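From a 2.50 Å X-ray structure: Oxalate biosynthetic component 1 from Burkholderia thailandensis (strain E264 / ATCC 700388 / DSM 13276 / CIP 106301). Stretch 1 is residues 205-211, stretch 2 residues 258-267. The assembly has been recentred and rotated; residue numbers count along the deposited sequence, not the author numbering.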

# COMPACT_ATOMS: atom_id res chain seq x y z
N THR A 205 3.41 -7.27 -20.30
CA THR A 205 3.47 -5.87 -20.71
C THR A 205 3.80 -5.00 -19.51
O THR A 205 3.63 -5.42 -18.37
CB THR A 205 2.14 -5.40 -21.33
OG1 THR A 205 1.11 -5.43 -20.34
CG2 THR A 205 1.75 -6.28 -22.51
N ALA A 206 4.27 -3.79 -19.79
CA ALA A 206 4.67 -2.85 -18.74
C ALA A 206 3.56 -2.63 -17.71
O ALA A 206 3.78 -2.77 -16.51
CB ALA A 206 5.10 -1.53 -19.35
N ASN A 207 2.37 -2.29 -18.20
CA ASN A 207 1.23 -2.04 -17.32
C ASN A 207 0.83 -3.28 -16.52
O ASN A 207 0.49 -3.18 -15.34
CB ASN A 207 0.03 -1.54 -18.12
CG ASN A 207 0.23 -0.13 -18.64
OD1 ASN A 207 1.04 0.63 -18.10
ND2 ASN A 207 -0.52 0.23 -19.67
N GLY A 208 0.87 -4.44 -17.16
CA GLY A 208 0.57 -5.69 -16.48
C GLY A 208 1.55 -5.96 -15.36
O GLY A 208 1.17 -6.40 -14.27
N ILE A 209 2.83 -5.69 -15.62
CA ILE A 209 3.90 -5.92 -14.66
C ILE A 209 3.79 -4.97 -13.47
O ILE A 209 3.99 -5.38 -12.32
CB ILE A 209 5.28 -5.78 -15.33
CG1 ILE A 209 5.50 -6.93 -16.32
CG2 ILE A 209 6.39 -5.74 -14.29
CD1 ILE A 209 6.60 -6.68 -17.33
N VAL A 210 3.47 -3.71 -13.74
CA VAL A 210 3.23 -2.75 -12.68
C VAL A 210 2.09 -3.22 -11.77
O VAL A 210 2.23 -3.21 -10.55
CB VAL A 210 2.90 -1.36 -13.24
CG1 VAL A 210 2.29 -0.47 -12.17
CG2 VAL A 210 4.15 -0.71 -13.82
N ASP A 211 0.99 -3.64 -12.37
CA ASP A 211 -0.16 -4.11 -11.61
C ASP A 211 0.15 -5.35 -10.77
O ASP A 211 -0.22 -5.42 -9.60
CB ASP A 211 -1.34 -4.39 -12.54
CG ASP A 211 -1.97 -3.12 -13.08
OD1 ASP A 211 -1.80 -2.06 -12.44
OD2 ASP A 211 -2.64 -3.19 -14.13
N ASP A 258 12.60 0.18 -22.99
CA ASP A 258 11.39 1.00 -23.05
C ASP A 258 10.37 0.58 -22.00
O ASP A 258 9.66 1.42 -21.45
CB ASP A 258 10.77 0.95 -24.45
CG ASP A 258 11.59 1.68 -25.49
OD1 ASP A 258 12.37 2.58 -25.10
OD2 ASP A 258 11.45 1.37 -26.69
N ASP A 259 10.29 -0.71 -21.72
CA ASP A 259 9.40 -1.21 -20.67
C ASP A 259 9.84 -0.70 -19.30
O ASP A 259 9.02 -0.23 -18.52
CB ASP A 259 9.34 -2.73 -20.68
CG ASP A 259 8.43 -3.28 -21.76
OD1 ASP A 259 7.64 -2.49 -22.32
OD2 ASP A 259 8.49 -4.49 -22.04
N TYR A 260 11.14 -0.79 -19.02
CA TYR A 260 11.66 -0.33 -17.73
C TYR A 260 11.58 1.19 -17.60
O TYR A 260 11.44 1.71 -16.50
CB TYR A 260 13.10 -0.81 -17.53
CG TYR A 260 13.20 -2.24 -17.05
CD1 TYR A 260 12.59 -2.63 -15.86
CD2 TYR A 260 13.89 -3.19 -17.78
CE1 TYR A 260 12.67 -3.94 -15.41
CE2 TYR A 260 13.98 -4.51 -17.34
CZ TYR A 260 13.37 -4.87 -16.16
OH TYR A 260 13.45 -6.17 -15.71
N ASP A 261 11.66 1.89 -18.73
CA ASP A 261 11.50 3.34 -18.74
C ASP A 261 10.09 3.73 -18.30
O ASP A 261 9.85 4.86 -17.87
CB ASP A 261 11.80 3.93 -20.12
CG ASP A 261 13.28 3.98 -20.43
OD1 ASP A 261 14.09 3.86 -19.48
OD2 ASP A 261 13.64 4.14 -21.61
N ARG A 262 9.16 2.79 -18.43
CA ARG A 262 7.77 3.01 -18.01
C ARG A 262 7.52 2.39 -16.63
O ARG A 262 6.95 3.04 -15.75
CB ARG A 262 6.80 2.42 -19.04
N ILE A 263 7.95 1.15 -16.45
CA ILE A 263 7.73 0.42 -15.21
C ILE A 263 8.34 1.11 -13.98
O ILE A 263 7.65 1.34 -12.98
CB ILE A 263 8.30 -1.01 -15.29
CG1 ILE A 263 7.51 -1.85 -16.30
CG2 ILE A 263 8.29 -1.68 -13.92
CD1 ILE A 263 8.12 -3.20 -16.57
N MET A 264 9.62 1.45 -14.06
CA MET A 264 10.35 1.97 -12.91
C MET A 264 9.82 3.30 -12.37
O MET A 264 9.57 3.41 -11.16
CB MET A 264 11.84 2.08 -13.23
CG MET A 264 12.50 0.74 -13.50
SD MET A 264 12.48 -0.30 -12.03
CE MET A 264 13.59 0.62 -10.97
N PRO A 265 9.63 4.32 -13.23
CA PRO A 265 9.10 5.57 -12.67
C PRO A 265 7.71 5.40 -12.05
O PRO A 265 7.41 6.04 -11.05
CB PRO A 265 9.05 6.51 -13.87
CG PRO A 265 10.04 5.95 -14.83
CD PRO A 265 9.93 4.47 -14.67
N THR A 266 6.89 4.55 -12.65
CA THR A 266 5.55 4.29 -12.13
C THR A 266 5.60 3.67 -10.74
O THR A 266 4.90 4.11 -9.82
CB THR A 266 4.75 3.36 -13.07
OG1 THR A 266 4.60 3.98 -14.34
CG2 THR A 266 3.38 3.05 -12.48
N LEU A 267 6.45 2.65 -10.57
CA LEU A 267 6.60 1.99 -9.28
C LEU A 267 7.21 2.92 -8.24
O LEU A 267 6.82 2.89 -7.07
CB LEU A 267 7.46 0.73 -9.43
CG LEU A 267 6.73 -0.48 -10.02
CD1 LEU A 267 7.66 -1.68 -10.14
CD2 LEU A 267 5.51 -0.82 -9.19
O HOH W 1 5.10 -3.72 -22.87

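Two helices of the same chain lie side by side here, far apart in sequence but running in roughly the same direction. The helix of residues 206-211 and that of 258-267 cross at -32°, and their axes approach to 9.2 Å, a spacing that leaves room for modest side chains between them. The backbones come nearest at the start of the first helix, where Ala206 CA lies 5.4 Å from Asp259 CA.

That first helix opens with a cap. The first amide groups of a helix have no preceding turn to supply acceptors, and Thr205, at the N-cap position with chi1 in the p rotamer, offers its hydroxyl oxygen to one of them: Gly208 N donates to Thr205 OG1 over 3.3 Å, a weak bond. Glycine fits beneath this cap, since a beta carbon at 208 would lie only 3.2 Å from Thr205 OG1. Regular helical bonding then takes over, as in Val210 N to Ala206 O at 2.9 Å.

The second helix is kinked at Pro265, whose ring closes on the backbone nitrogen and leaves it no hydrogen to give to the turn before. One residue later, Thr266 OG1 donates to Arg262 O at 2.9 Å, while Thr266 N makes a weak bond to the same oxygen at 3.4 Å. The threonine hydroxyl is thus satisfied within its own helix, and its methyl is free to serve the interface.

Between the helices the contact is mainly apolar, and no direct hydrogen bond crosses it among the modelled atoms. Ile263 is its hub. Its CG1 packs 3.9 Å from Ala206 CB, its CD1 lies 3.8 Å from Ile209 CG2, and its CG2 is 4.3 Å from Val210 CG2. Although its CA-to-CB bond points sideways, the extended end of the side chain comes nearer to the first helix. Alanine suits the point of close backbone approach because its single methyl takes little room: Ile263 CG1 can also come within 3.8 Å of Ala206 O.

One turn on, Val210 gives the contact its largest covered area. Its CG2 sits 4.0 Å from Ile263 CA, and both methyls lie against Thr266, with CG1 3.7 Å and CG2 4.1 Å from Thr266 CG2; Val210 CG1 also comes within 4.4 Å of Leu267 CD2. A beta-branched residue is well suited to such a place, offering two apolar surfaces close to its own backbone.

Polar chemistry enters near the start of the first helix. Asp259 OD1 lies 4.0 Å from Ala206 CB, and a water joins the two residues: it accepts from Ala206 N at 3.2 Å and donates to Asp259 OD1 at 2.9 Å. The water thereby supplies an acceptor to an amide in the first turn and links it to a carboxylate on the neighbouring helix. Nearby, Arg262 CB is 4.3 Å from Ala206 CB, but the arginine is modelled only to its beta carbon, so the role of its guanidinium remains open.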